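Local structure of fluoroacetyl-CoA thioesterase (Streptomyces cattleya, 3KVU) at residues 37-42 and 77-82; 48-53 and 116-121; 63-68 and 122-127; 86-91 and 102-107. The protein hydrolyses fluoroacetyl-CoA to fluoroacetate and CoA, which confers fluoroacetate resistance on its producer, and does not use acetyl-CoA as a substrate. The protein carries 1 engineered substitution. All coordinates share one frame; numbering follows the deposited sequence.

Contact 1 of 4, residues 37-42 and 77-82; sequences PEVFAS and TAATPP. Engineered in segment 37-42: Ser42 (natural residue Thr). With ACO (acetyl coenzyme *a), chain E.
Phe40 and Thr80 meet at the roots of their side chains, with Phe40 CB 3.9 Å from Thr80 CB. Phe40 CG lies anti to the backbone N (chi1 -159°), which carries the ring away from residues 77-82. Phe40 N gives a nearly straight hydrogen bond to Thr80 O (2.9 Å, 169° at the hydrogen). The same oxygen takes a CA-H...O contact from Val39 CA at 3.3 Å. Val39 CG1 reaches towards Ala79 CB, but only loosely. Glu38 is the centre of an inverse gamma turn, and its carbonyl O rests 3.4 Å from Pro82 CD. Its carboxylate is hydrogen-bonded to Thr22. A water joins the two backbones: it donates to Phe40 O at 2.8 Å and accepts from Thr80 N at 2.8 Å. The pantetheine O5P of acetyl-CoA is a weak third partner. Residues 40-42 belong to the substrate site; Ser42, an active-site position engineered from Thr, donates its backbone N-H to the thioester O of acetyl-CoA at 3.1 Å. This N-H lies at the start of a helix, so it probably helps to polarise the thioester carbonyl. Ser42 OG is hydrogen-bonded to the active-site His76. The contact joins the loop leading into helix 42-57 to the loop between strands 65-75 and 85-96. The Phe40 ring packs on Met45 and Leu48 of that helix, on Val86, and on Tyr27 of the second subunit.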
# COMPACT_ATOMS: atom_id res chain seq x y z
N PRO A 37 9.29 5.42 -13.40
CA PRO A 37 9.66 6.80 -13.01
C PRO A 37 10.00 6.87 -11.52
O PRO A 37 9.38 6.13 -10.71
CB PRO A 37 8.39 7.60 -13.22
CG PRO A 37 7.49 6.77 -14.03
CD PRO A 37 7.93 5.35 -13.95
N GLU A 38 10.95 7.72 -11.14
CA GLU A 38 11.15 7.99 -9.73
C GLU A 38 10.07 8.89 -9.12
O GLU A 38 10.22 10.13 -8.99
CB GLU A 38 12.54 8.53 -9.51
CG GLU A 38 13.60 7.57 -9.95
CD GLU A 38 13.97 6.62 -8.87
OE1 GLU A 38 15.09 6.74 -8.32
OE2 GLU A 38 13.18 5.72 -8.56
N VAL A 39 8.92 8.26 -8.80
CA VAL A 39 7.86 8.89 -8.06
C VAL A 39 7.55 8.00 -6.84
O VAL A 39 7.97 6.84 -6.81
CB VAL A 39 6.61 9.20 -8.89
CG1 VAL A 39 6.99 10.19 -9.99
CG2 VAL A 39 5.94 7.90 -9.46
N PHE A 40 6.91 8.63 -5.84
CA PHE A 40 6.33 8.04 -4.64
C PHE A 40 5.40 6.84 -4.94
O PHE A 40 4.31 6.98 -5.53
CB PHE A 40 5.54 9.15 -3.90
CG PHE A 40 5.29 8.91 -2.39
CD1 PHE A 40 6.25 8.31 -1.56
CD2 PHE A 40 4.11 9.36 -1.80
CE1 PHE A 40 5.99 8.11 -0.16
CE2 PHE A 40 3.87 9.16 -0.42
CZ PHE A 40 4.84 8.52 0.40
N ALA A 41 5.82 5.66 -4.50
CA ALA A 41 5.06 4.46 -4.77
C ALA A 41 3.63 4.43 -4.09
O ALA A 41 3.44 5.00 -3.00
CB ALA A 41 5.90 3.33 -4.37
N SER A 42 2.62 3.78 -4.67
CA SER A 42 1.33 3.62 -3.97
C SER A 42 1.45 2.92 -2.60
O SER A 42 0.75 3.26 -1.67
CB SER A 42 0.28 2.90 -4.80
OG SER A 42 -0.16 3.75 -5.87
N THR A 77 -4.22 9.72 -7.38
CA THR A 77 -4.64 10.54 -8.50
C THR A 77 -3.68 11.57 -9.08
O THR A 77 -4.02 12.21 -10.08
CB THR A 77 -5.97 11.19 -8.18
OG1 THR A 77 -5.80 12.05 -7.05
CG2 THR A 77 -6.86 10.11 -7.80
N ALA A 78 -2.50 11.70 -8.49
CA ALA A 78 -1.44 12.51 -9.04
C ALA A 78 -0.16 11.98 -8.44
O ALA A 78 -0.18 11.19 -7.51
CB ALA A 78 -1.65 14.00 -8.70
N ALA A 79 0.96 12.41 -8.97
CA ALA A 79 2.19 11.73 -8.76
C ALA A 79 3.29 12.63 -8.12
O ALA A 79 3.28 13.87 -8.32
CB ALA A 79 2.63 11.12 -10.09
N THR A 80 4.21 12.03 -7.34
CA THR A 80 5.02 12.85 -6.40
C THR A 80 6.51 12.55 -6.54
O THR A 80 6.99 11.46 -6.18
CB THR A 80 4.46 12.80 -4.86
OG1 THR A 80 3.04 13.13 -4.77
CG2 THR A 80 5.25 13.67 -3.92
N PRO A 81 7.28 13.50 -7.10
CA PRO A 81 8.70 13.14 -7.13
C PRO A 81 9.45 13.35 -5.77
O PRO A 81 9.00 14.11 -4.95
CB PRO A 81 9.25 14.08 -8.21
CG PRO A 81 8.40 15.31 -8.09
CD PRO A 81 7.02 14.84 -7.68
N PRO A 82 10.62 12.73 -5.55
CA PRO A 82 11.25 13.06 -4.27
C PRO A 82 11.57 14.53 -4.09
O PRO A 82 11.92 15.25 -5.04
CB PRO A 82 12.53 12.24 -4.32
CG PRO A 82 12.17 11.07 -5.14
CD PRO A 82 11.41 11.71 -6.25
CAP ACO E . -4.58 10.09 -12.42
OAP ACO E . -5.53 9.22 -11.73
C9P ACO E . -3.10 9.69 -12.44
O9P ACO E . -2.58 9.44 -13.52
N8P ACO E . -2.44 9.63 -11.27
C7P ACO E . -1.06 9.32 -10.97
C6P ACO E . -1.10 8.23 -9.91
C5P ACO E . 0.29 7.88 -9.41
O5P ACO E . 1.17 8.66 -9.13
N4P ACO E . 0.70 6.65 -9.19
C3P ACO E . 2.07 6.60 -8.74
C2P ACO E . 2.17 5.25 -8.14
S1P ACO E . 2.99 4.14 -9.24
C ACO E . 2.93 2.99 -8.10
O ACO E . 3.86 2.89 -7.32
CH3 ACO E . 1.64 2.23 -8.13
O HOH W 1 3.83 9.29 -7.08

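Contact 2 of 4, residues 48-53 and 116-121; sequences LMEWAC and GTHERA. With ACO (acetyl coenzyme *a), chain F.
Active-site Glu50 lies across His118 at about a right angle, the tight part of the contact. Glu50 CG sits over one face of the imidazole, 3.9 Å from its centroid and 29° off the normal, a CH-pi contact. The extended chain beyond CG carries OE2 to 3.3 Å from His118 NE2. The carboxylate and ring planes are 32° apart. OE2 is hydrogen-bonded to Ser42 of the second subunit. Cys53 SG comes to the ring at its edge, 4.0 Å from ND1, and ND1 is buried without a partner in the model. Residues 48-53 of helix 42-57 cross residues 116-121 of strand 112-124 at -55°, the central helix against the curved antiparallel sheet of the hotdog fold. Substrate-binding Arg120 makes the looser part. Its CD is 4.0 Å from Cys53 CB, and its NH1 is 4.0 Å from Glu50 CB. The Glu50 carbonyl O lies over one face of the guanidinium. A bend at chi3 turns that group towards the helix, while NE is hydrogen-bonded to Ser67. Glu50 OE1 and Arg120 NH1 stay 4.7 Å apart, short of an ion pair. This side faces the acyl end of acetyl-CoA, whose CH3 is 3.6 Å from Glu50 OE1.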
# COMPACT_ATOMS: atom_id res chain seq x y z
N LEU A 48 2.16 5.63 4.63
CA LEU A 48 2.07 6.98 5.18
C LEU A 48 0.71 7.29 5.68
O LEU A 48 0.56 7.79 6.79
CB LEU A 48 2.51 8.03 4.16
CG LEU A 48 2.78 9.48 4.65
CD1 LEU A 48 3.96 9.51 5.62
CD2 LEU A 48 3.01 10.46 3.42
N MET A 49 -0.30 6.99 4.89
CA MET A 49 -1.66 7.15 5.32
C MET A 49 -1.90 6.36 6.60
O MET A 49 -2.18 6.96 7.61
CB MET A 49 -2.59 6.76 4.24
CG MET A 49 -2.27 7.48 2.91
SD MET A 49 -3.51 7.00 1.71
CE MET A 49 -3.78 8.52 0.72
N GLU A 50 -1.70 5.05 6.58
CA GLU A 50 -1.58 4.23 7.82
C GLU A 50 -0.80 4.84 9.01
O GLU A 50 -1.30 4.84 10.14
CB GLU A 50 -1.01 2.86 7.47
CG GLU A 50 -1.71 2.31 6.31
CD GLU A 50 -1.37 0.89 6.03
OE1 GLU A 50 -0.23 0.47 6.37
OE2 GLU A 50 -2.27 0.21 5.43
N TRP A 51 0.44 5.30 8.75
CA TRP A 51 1.31 5.86 9.75
C TRP A 51 0.63 7.00 10.45
O TRP A 51 0.82 7.16 11.66
CB TRP A 51 2.66 6.31 9.17
CG TRP A 51 3.69 6.95 10.13
CD1 TRP A 51 3.65 6.98 11.50
CD2 TRP A 51 4.91 7.62 9.77
NE1 TRP A 51 4.76 7.58 12.00
CE2 TRP A 51 5.54 8.01 10.96
CE3 TRP A 51 5.53 7.93 8.54
CZ2 TRP A 51 6.73 8.73 10.99
CZ3 TRP A 51 6.73 8.60 8.57
CH2 TRP A 51 7.32 9.01 9.79
N ALA A 52 -0.25 7.70 9.75
CA ALA A 52 -0.93 8.82 10.32
C ALA A 52 -2.04 8.44 11.26
O ALA A 52 -2.19 9.13 12.32
CB ALA A 52 -1.48 9.74 9.23
N CYS A 53 -2.84 7.43 10.88
CA CYS A 53 -3.92 6.89 11.72
C CYS A 53 -3.36 6.25 13.00
O CYS A 53 -3.91 6.51 14.08
CB CYS A 53 -4.82 5.93 10.99
SG CYS A 53 -5.49 6.55 9.46
N GLY A 116 -9.29 8.12 0.30
CA GLY A 116 -10.37 7.11 0.49
C GLY A 116 -10.33 6.69 1.94
O GLY A 116 -10.09 7.53 2.84
N THR A 117 -10.42 5.37 2.24
CA THR A 117 -10.72 4.97 3.66
C THR A 117 -9.73 3.96 4.08
O THR A 117 -9.24 3.25 3.21
CB THR A 117 -12.07 4.22 3.79
OG1 THR A 117 -12.07 3.11 2.88
CG2 THR A 117 -13.28 5.08 3.59
N HIS A 118 -9.48 3.81 5.40
CA HIS A 118 -8.56 2.82 5.96
C HIS A 118 -9.14 2.30 7.25
O HIS A 118 -9.69 3.07 8.03
CB HIS A 118 -7.21 3.44 6.24
CG HIS A 118 -6.21 2.52 6.88
ND1 HIS A 118 -5.59 2.80 8.09
CD2 HIS A 118 -5.71 1.33 6.48
CE1 HIS A 118 -4.71 1.86 8.37
NE2 HIS A 118 -4.77 0.95 7.41
N GLU A 119 -9.00 0.99 7.49
CA GLU A 119 -9.57 0.34 8.69
C GLU A 119 -8.43 -0.22 9.52
O GLU A 119 -7.42 -0.72 8.95
CB GLU A 119 -10.56 -0.78 8.34
CG GLU A 119 -11.37 -1.22 9.56
CD GLU A 119 -12.04 -2.48 9.40
OE1 GLU A 119 -11.30 -3.49 9.21
OE2 GLU A 119 -13.29 -2.49 9.51
N ARG A 120 -8.48 -0.03 10.84
CA ARG A 120 -7.50 -0.70 11.70
C ARG A 120 -8.17 -1.53 12.79
O ARG A 120 -9.33 -1.32 13.11
CB ARG A 120 -6.39 0.21 12.29
CG ARG A 120 -5.89 1.29 11.38
CD ARG A 120 -4.74 2.04 11.98
NE ARG A 120 -3.62 1.20 12.43
CZ ARG A 120 -2.71 0.60 11.66
NH1 ARG A 120 -2.74 0.71 10.32
NH2 ARG A 120 -1.73 -0.10 12.22
N ALA A 121 -7.45 -2.52 13.30
CA ALA A 121 -8.00 -3.34 14.38
C ALA A 121 -7.13 -3.18 15.60
O ALA A 121 -5.89 -3.29 15.48
CB ALA A 121 -8.06 -4.79 13.97
N1A ACO F . -4.12 -14.92 11.63
C2A ACO F . -3.74 -14.35 12.78
N3A ACO F . -4.48 -14.38 13.93
C4A ACO F . -5.70 -14.99 14.02
C5A ACO F . -6.19 -15.65 12.78
C6A ACO F . -5.31 -15.57 11.57
N6A ACO F . -5.70 -16.16 10.41
N7A ACO F . -7.39 -16.18 13.09
C8A ACO F . -7.66 -15.90 14.40
N9A ACO F . -6.65 -15.21 14.98
C1B ACO F . -6.68 -14.72 16.43
C2B ACO F . -6.70 -15.68 17.65
O2B ACO F . -7.89 -16.48 17.85
C3B ACO F . -6.42 -14.73 18.82
O3B ACO F . -7.63 -14.06 19.25
P3B ACO F . -8.11 -13.73 20.78
O7A ACO F . -7.57 -14.97 21.48
O8A ACO F . -7.47 -12.39 21.11
O9A ACO F . -9.63 -13.62 20.81
C4B ACO F . -5.38 -13.77 18.18
O4B ACO F . -5.61 -13.81 16.74
C5B ACO F . -5.19 -12.32 18.73
O5B ACO F . -6.24 -11.37 18.48
P1A ACO F . -6.69 -10.81 17.01
O1A ACO F . -5.48 -11.05 16.14
O2A ACO F . -7.14 -9.38 17.24
O3A ACO F . -8.00 -11.72 16.54
P2A ACO F . -9.00 -11.85 15.20
O4A ACO F . -10.16 -10.89 15.33
O5A ACO F . -9.35 -13.33 14.97
O6A ACO F . -8.27 -11.35 13.84
CBP ACO F . -6.74 -9.49 13.52
CCP ACO F . -8.20 -9.95 13.53
CDP ACO F . -6.41 -8.02 13.28
CEP ACO F . -5.62 -10.53 13.56
CAP ACO F . -6.75 -9.50 11.96
OAP ACO F . -7.76 -10.26 11.28
C9P ACO F . -5.48 -9.80 11.24
O9P ACO F . -4.52 -10.51 11.60
N8P ACO F . -5.57 -9.14 10.11
C7P ACO F . -4.59 -9.05 9.08
C6P ACO F . -3.32 -8.87 9.87
C5P ACO F . -2.57 -7.81 9.18
O5P ACO F . -3.22 -6.87 8.76
N4P ACO F . -1.27 -7.95 9.11
C3P ACO F . -0.37 -7.00 8.45
C2P ACO F . -1.05 -5.66 8.45
S1P ACO F . 0.03 -4.68 9.44
C ACO F . 0.21 -3.24 8.69
O ACO F . 1.33 -3.01 8.34
CH3 ACO F . -0.94 -2.32 8.51

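Contact 3 of 4, residues 63-68 and 122-127; sequences PGEGSL and VIHLEK. With ACO (acetyl coenzyme *a), chain F.
Glu65 runs alongside His124 and reaches past it to Val122. Glu65 CB lies 3.8 Å from Ile123 O. Glu65 CG comes next, 4.1 Å from His124 CD2, the two side chains pointing the same way. Glu65 CD rests 3.9 Å from Val122 CG1, one of its two methyls. At the tip, OE1 is hydrogen-bonded to the backbone N of Glu62. Glu65 OE2 stays 4.2 Å from His124 NE2, and the carboxylate and ring planes are 54° apart. The strands are antiparallel. Gly66 and Ile123 form a hydrogen-bonded pair, with Gly66 N to Ile123 O and Ile123 N to Gly66 O both 2.7 Å. Just beyond the strands, at the start of helix 125-135, Leu125 N is hydrogen-bonded to Gly64 O (2.9 Å). Leu125 CG lies over Gly66, where the absence of a side chain lets it come close. Ile123 CG1 stands between its own N and C (chi1 54°), which places it against Gly66. Ile123 CD1 is 4.1 Å from Leu68 CG, the side chains crossing at about a right angle. Ile123 CG2 lies against a phosphate oxygen of acetyl-CoA, and Leu68 lies along the pantetheine arm, so this strand pair lines the CoA site. The backbone bonds hold the strands together. Any pull between Glu65 and His124 is probably modest: Glu65 OE2 and His124 NE2 do not touch, and the histidine is exposed and its charge not known.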
# COMPACT_ATOMS: atom_id res chain seq x y z
N PRO A 63 -1.35 0.61 27.55
CA PRO A 63 -0.16 -0.20 27.50
C PRO A 63 -0.48 -1.69 27.12
O PRO A 63 -1.54 -2.24 27.48
CB PRO A 63 0.41 -0.08 28.93
CG PRO A 63 -0.17 1.06 29.51
CD PRO A 63 -1.46 1.36 28.83
N GLY A 64 0.40 -2.27 26.31
CA GLY A 64 0.18 -3.62 25.72
C GLY A 64 -0.74 -3.73 24.54
O GLY A 64 -0.80 -4.78 23.89
N GLU A 65 -1.46 -2.65 24.24
CA GLU A 65 -2.26 -2.60 23.05
C GLU A 65 -1.44 -2.10 21.85
O GLU A 65 -0.43 -1.39 21.96
CB GLU A 65 -3.51 -1.75 23.25
CG GLU A 65 -4.64 -2.48 23.97
CD GLU A 65 -5.83 -1.62 24.12
OE1 GLU A 65 -5.69 -0.40 23.93
OE2 GLU A 65 -6.95 -2.15 24.38
N GLY A 66 -1.89 -2.54 20.68
CA GLY A 66 -1.33 -2.07 19.42
C GLY A 66 -2.44 -2.11 18.41
O GLY A 66 -3.63 -2.28 18.79
N SER A 67 -2.06 -2.01 17.13
CA SER A 67 -3.03 -2.19 16.03
C SER A 67 -2.40 -2.59 14.69
O SER A 67 -1.17 -2.41 14.43
CB SER A 67 -3.82 -0.93 15.77
OG SER A 67 -2.96 -0.13 14.99
N LEU A 68 -3.26 -3.10 13.84
CA LEU A 68 -2.88 -3.56 12.48
C LEU A 68 -3.91 -2.99 11.49
O LEU A 68 -5.07 -2.86 11.82
CB LEU A 68 -2.87 -5.12 12.44
CG LEU A 68 -1.94 -5.87 13.44
CD1 LEU A 68 -2.07 -7.37 13.36
CD2 LEU A 68 -0.45 -5.50 13.35
N VAL A 122 -7.73 -2.87 16.77
CA VAL A 122 -6.88 -2.76 17.95
C VAL A 122 -6.53 -4.17 18.42
O VAL A 122 -7.41 -5.02 18.51
CB VAL A 122 -7.56 -2.00 19.09
CG1 VAL A 122 -6.71 -2.08 20.30
CG2 VAL A 122 -7.78 -0.58 18.72
N ILE A 123 -5.27 -4.43 18.70
CA ILE A 123 -4.90 -5.75 19.17
C ILE A 123 -4.12 -5.71 20.49
O ILE A 123 -3.63 -4.66 20.88
CB ILE A 123 -3.99 -6.46 18.18
CG1 ILE A 123 -2.77 -5.56 17.85
CG2 ILE A 123 -4.87 -7.02 17.02
CD1 ILE A 123 -1.43 -6.29 17.45
N HIS A 124 -3.99 -6.89 21.11
CA HIS A 124 -3.01 -7.11 22.18
C HIS A 124 -1.67 -7.65 21.69
O HIS A 124 -1.55 -8.78 21.19
CB HIS A 124 -3.68 -8.02 23.22
CG HIS A 124 -4.78 -7.36 23.99
ND1 HIS A 124 -6.13 -7.61 23.78
CD2 HIS A 124 -4.73 -6.44 25.00
CE1 HIS A 124 -6.84 -6.87 24.61
NE2 HIS A 124 -6.02 -6.14 25.33
N LEU A 125 -0.62 -6.86 21.83
CA LEU A 125 0.64 -7.12 21.17
C LEU A 125 1.37 -8.42 21.56
O LEU A 125 1.83 -9.19 20.70
CB LEU A 125 1.59 -5.94 21.43
CG LEU A 125 1.53 -4.72 20.53
CD1 LEU A 125 2.60 -3.77 20.96
CD2 LEU A 125 1.78 -5.13 19.10
N GLU A 126 1.53 -8.67 22.87
CA GLU A 126 2.23 -9.89 23.30
C GLU A 126 1.45 -11.11 22.84
O GLU A 126 2.02 -12.08 22.34
CB GLU A 126 2.37 -9.93 24.83
CG GLU A 126 3.66 -9.31 25.32
CD GLU A 126 3.90 -9.60 26.82
OE1 GLU A 126 3.61 -8.70 27.66
OE2 GLU A 126 4.31 -10.74 27.11
N LYS A 127 0.15 -11.07 22.98
CA LYS A 127 -0.68 -12.18 22.50
C LYS A 127 -0.57 -12.35 20.97
O LYS A 127 -0.30 -13.44 20.47
CB LYS A 127 -2.13 -11.92 22.91
CG LYS A 127 -3.10 -12.96 22.48
CD LYS A 127 -4.40 -12.27 22.25
CE LYS A 127 -4.93 -11.73 23.52
NZ LYS A 127 -4.43 -12.53 24.69
N1A ACO F . -4.12 -14.92 11.63
C2A ACO F . -3.74 -14.35 12.78
N3A ACO F . -4.48 -14.38 13.93
C4A ACO F . -5.70 -14.99 14.02
C5A ACO F . -6.19 -15.65 12.78
C6A ACO F . -5.31 -15.57 11.57
N6A ACO F . -5.70 -16.16 10.41
N7A ACO F . -7.39 -16.18 13.09
C8A ACO F . -7.66 -15.90 14.40
N9A ACO F . -6.65 -15.21 14.98
C1B ACO F . -6.68 -14.72 16.43
C2B ACO F . -6.70 -15.68 17.65
O2B ACO F . -7.89 -16.48 17.85
C3B ACO F . -6.42 -14.73 18.82
O3B ACO F . -7.63 -14.06 19.25
P3B ACO F . -8.11 -13.73 20.78
O7A ACO F . -7.57 -14.97 21.48
O8A ACO F . -7.47 -12.39 21.11
O9A ACO F . -9.63 -13.62 20.81
C4B ACO F . -5.38 -13.77 18.18
O4B ACO F . -5.61 -13.81 16.74
C5B ACO F . -5.19 -12.32 18.73
O5B ACO F . -6.24 -11.37 18.48
P1A ACO F . -6.69 -10.81 17.01
O1A ACO F . -5.48 -11.05 16.14
O2A ACO F . -7.14 -9.38 17.24
O3A ACO F . -8.00 -11.72 16.54
P2A ACO F . -9.00 -11.85 15.20
O4A ACO F . -10.16 -10.89 15.33
O5A ACO F . -9.35 -13.33 14.97
O6A ACO F . -8.27 -11.35 13.84
CBP ACO F . -6.74 -9.49 13.52
CCP ACO F . -8.20 -9.95 13.53
CDP ACO F . -6.41 -8.02 13.28
CEP ACO F . -5.62 -10.53 13.56
CAP ACO F . -6.75 -9.50 11.96
OAP ACO F . -7.76 -10.26 11.28
C9P ACO F . -5.48 -9.80 11.24
O9P ACO F . -4.52 -10.51 11.60
N8P ACO F . -5.57 -9.14 10.11
C7P ACO F . -4.59 -9.05 9.08
C6P ACO F . -3.32 -8.87 9.87
C5P ACO F . -2.57 -7.81 9.18
O5P ACO F . -3.22 -6.87 8.76
N4P ACO F . -1.27 -7.95 9.11
C3P ACO F . -0.37 -7.00 8.45
C2P ACO F . -1.05 -5.66 8.45
S1P ACO F . 0.03 -4.68 9.44
C ACO F . 0.21 -3.24 8.69
O ACO F . 1.33 -3.01 8.34
CH3 ACO F . -0.94 -2.32 8.51

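Contact 4 of 4, residues 86-91 and 102-107; sequences VTVTAE and WRVSAH
Residues 86-91 and 102-107 run antiparallel as the two arms of a hairpin, the axes of strands 86-88 and 102-107 4.7 Å apart at 160°. Glu91 and Arg103 form a hydrogen-bonded pair, with Glu91 N to Arg103 O and Arg103 N to Glu91 O both 2.7 Å. Farther along, Thr87 N binds His107 O at 2.8 Å and Thr89 N binds Ser105 O at 3.0 Å. The return bonds of these two pairs are weak. The apolar side chains pack towards helix 42-57. Val88 and Val104 lie side by side, pointing the same way, with CG1 of Val88 4.1 Å from CG1 of Val104. Val88 CG1 is anti to its own N (chi1 178°), which brings it there. Ala106 CB touches both Val86 CG1 and Val88 CG2. Ala90 CB meets Trp102 CE3 at 3.8 Å, and the indole goes on to touch Cys53 and Ala56 of the helix. The polar side chains include Thr87, which is hydrogen-bonded to Asp14 of the neighbouring strand. Glu91 and Arg103 also run side by side. The salt bridge Glu91 OE2 to Arg103 NH2 is long (3.5 Å) and doubtful, since the place of OE2 is less sure; the main polar partner of Glu91 is Arg93. One side of this hairpin is therefore apolar and serves the hotdog core. The other is polar, and its long ion pair probably adds less than the backbone bonds.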
# COMPACT_ATOMS: atom_id res chain seq x y z
N VAL A 86 4.68 15.48 1.61
CA VAL A 86 3.33 14.99 1.58
C VAL A 86 2.63 15.13 2.92
O VAL A 86 3.11 14.70 4.00
CB VAL A 86 3.30 13.49 1.16
CG1 VAL A 86 1.85 12.96 1.22
CG2 VAL A 86 3.91 13.30 -0.22
N THR A 87 1.44 15.69 2.86
CA THR A 87 0.72 15.93 4.08
C THR A 87 -0.51 15.03 4.13
O THR A 87 -1.50 15.30 3.49
CB THR A 87 0.33 17.45 4.17
OG1 THR A 87 1.54 18.22 4.15
CG2 THR A 87 -0.55 17.78 5.37
N VAL A 88 -0.44 13.94 4.90
CA VAL A 88 -1.68 13.20 5.16
C VAL A 88 -2.43 13.86 6.26
O VAL A 88 -1.87 14.27 7.32
CB VAL A 88 -1.55 11.68 5.60
CG1 VAL A 88 -2.98 11.09 5.88
CG2 VAL A 88 -0.81 10.83 4.56
N THR A 89 -3.72 13.91 5.98
CA THR A 89 -4.74 14.18 6.88
C THR A 89 -5.59 12.89 7.11
O THR A 89 -6.49 12.58 6.27
CB THR A 89 -5.62 15.29 6.28
OG1 THR A 89 -4.80 16.47 6.10
CG2 THR A 89 -6.80 15.66 7.17
N ALA A 90 -5.31 12.17 8.21
CA ALA A 90 -6.20 11.09 8.75
C ALA A 90 -7.35 11.63 9.53
O ALA A 90 -7.15 12.38 10.48
CB ALA A 90 -5.41 10.13 9.68
N GLU A 91 -8.57 11.22 9.21
CA GLU A 91 -9.72 11.59 10.04
C GLU A 91 -10.51 10.34 10.52
O GLU A 91 -10.78 9.44 9.71
CB GLU A 91 -10.65 12.42 9.22
CG GLU A 91 -12.05 12.45 9.83
CD GLU A 91 -13.00 13.33 9.07
OE1 GLU A 91 -12.50 14.05 8.15
OE2 GLU A 91 -14.24 13.27 9.37
N TRP A 102 -11.02 5.15 9.21
CA TRP A 102 -10.33 6.50 9.06
C TRP A 102 -10.37 6.93 7.62
O TRP A 102 -10.17 6.09 6.73
CB TRP A 102 -8.80 6.41 9.39
CG TRP A 102 -8.44 6.02 10.85
CD1 TRP A 102 -8.39 4.74 11.44
CD2 TRP A 102 -8.06 6.94 11.88
NE1 TRP A 102 -8.02 4.85 12.80
CE2 TRP A 102 -7.81 6.19 13.07
CE3 TRP A 102 -7.89 8.33 11.90
CZ2 TRP A 102 -7.38 6.80 14.25
CZ3 TRP A 102 -7.48 8.94 13.09
CH2 TRP A 102 -7.26 8.17 14.24
N ARG A 103 -10.51 8.24 7.35
CA ARG A 103 -10.32 8.75 5.98
C ARG A 103 -8.92 9.27 5.94
O ARG A 103 -8.43 9.86 6.88
CB ARG A 103 -11.26 9.83 5.63
CG ARG A 103 -12.63 9.32 5.59
CD ARG A 103 -13.35 10.21 4.64
NE ARG A 103 -14.80 10.27 4.88
CZ ARG A 103 -15.42 11.23 5.54
NH1 ARG A 103 -16.77 11.16 5.64
NH2 ARG A 103 -14.71 12.26 6.08
N VAL A 104 -8.26 8.96 4.85
CA VAL A 104 -6.98 9.44 4.65
C VAL A 104 -7.13 10.28 3.34
O VAL A 104 -8.07 10.08 2.51
CB VAL A 104 -6.01 8.26 4.55
CG1 VAL A 104 -5.52 7.89 5.92
CG2 VAL A 104 -6.75 7.02 3.83
N SER A 105 -6.24 11.25 3.23
CA SER A 105 -6.11 11.92 1.96
C SER A 105 -4.87 12.67 2.08
O SER A 105 -4.49 13.05 3.18
CB SER A 105 -7.22 12.87 1.73
OG SER A 105 -7.02 13.89 2.65
N ALA A 106 -4.27 12.90 0.95
CA ALA A 106 -2.86 13.11 0.91
C ALA A 106 -2.63 14.17 -0.15
O ALA A 106 -3.30 14.14 -1.18
CB ALA A 106 -2.15 11.81 0.57
N HIS A 107 -1.67 15.08 0.11
CA HIS A 107 -1.46 16.26 -0.76
C HIS A 107 0.01 16.53 -0.75
O HIS A 107 0.62 16.51 0.28
CB HIS A 107 -2.17 17.45 -0.16
CG HIS A 107 -2.23 18.64 -1.05
ND1 HIS A 107 -1.14 19.44 -1.31
CD2 HIS A 107 -3.26 19.18 -1.74
CE1 HIS A 107 -1.50 20.42 -2.13
NE2 HIS A 107 -2.78 20.29 -2.40

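Overall arrangement
Contacts 2, 3 and 4 share one antiparallel sheet, while contact 1 joins two loops and meets contact 4 where Thr80 CG2 lies 4.0 Å from Val86 CG2. Contacts 2 and 4 are closest, with centres 9 Å apart: His118 N lies 2.7 Å from Trp102 O. Contacts 2 and 3 continue along strand 112-124, where Arg120 NE lies 3.0 Å from Ser67 OG. Contact 1 meets contact 2 at Phe40 CZ and Leu48 CD2, 4.0 Å apart. Contacts 1 and 3, 32 Å apart between centres, hold different acetyl-CoA molecules. The active site bridges the dimer: contacts 1 and 2 reach the second subunit, and the acetyl-CoA at contact 1 is hydrogen-bonded to Gly69 O of that subunit.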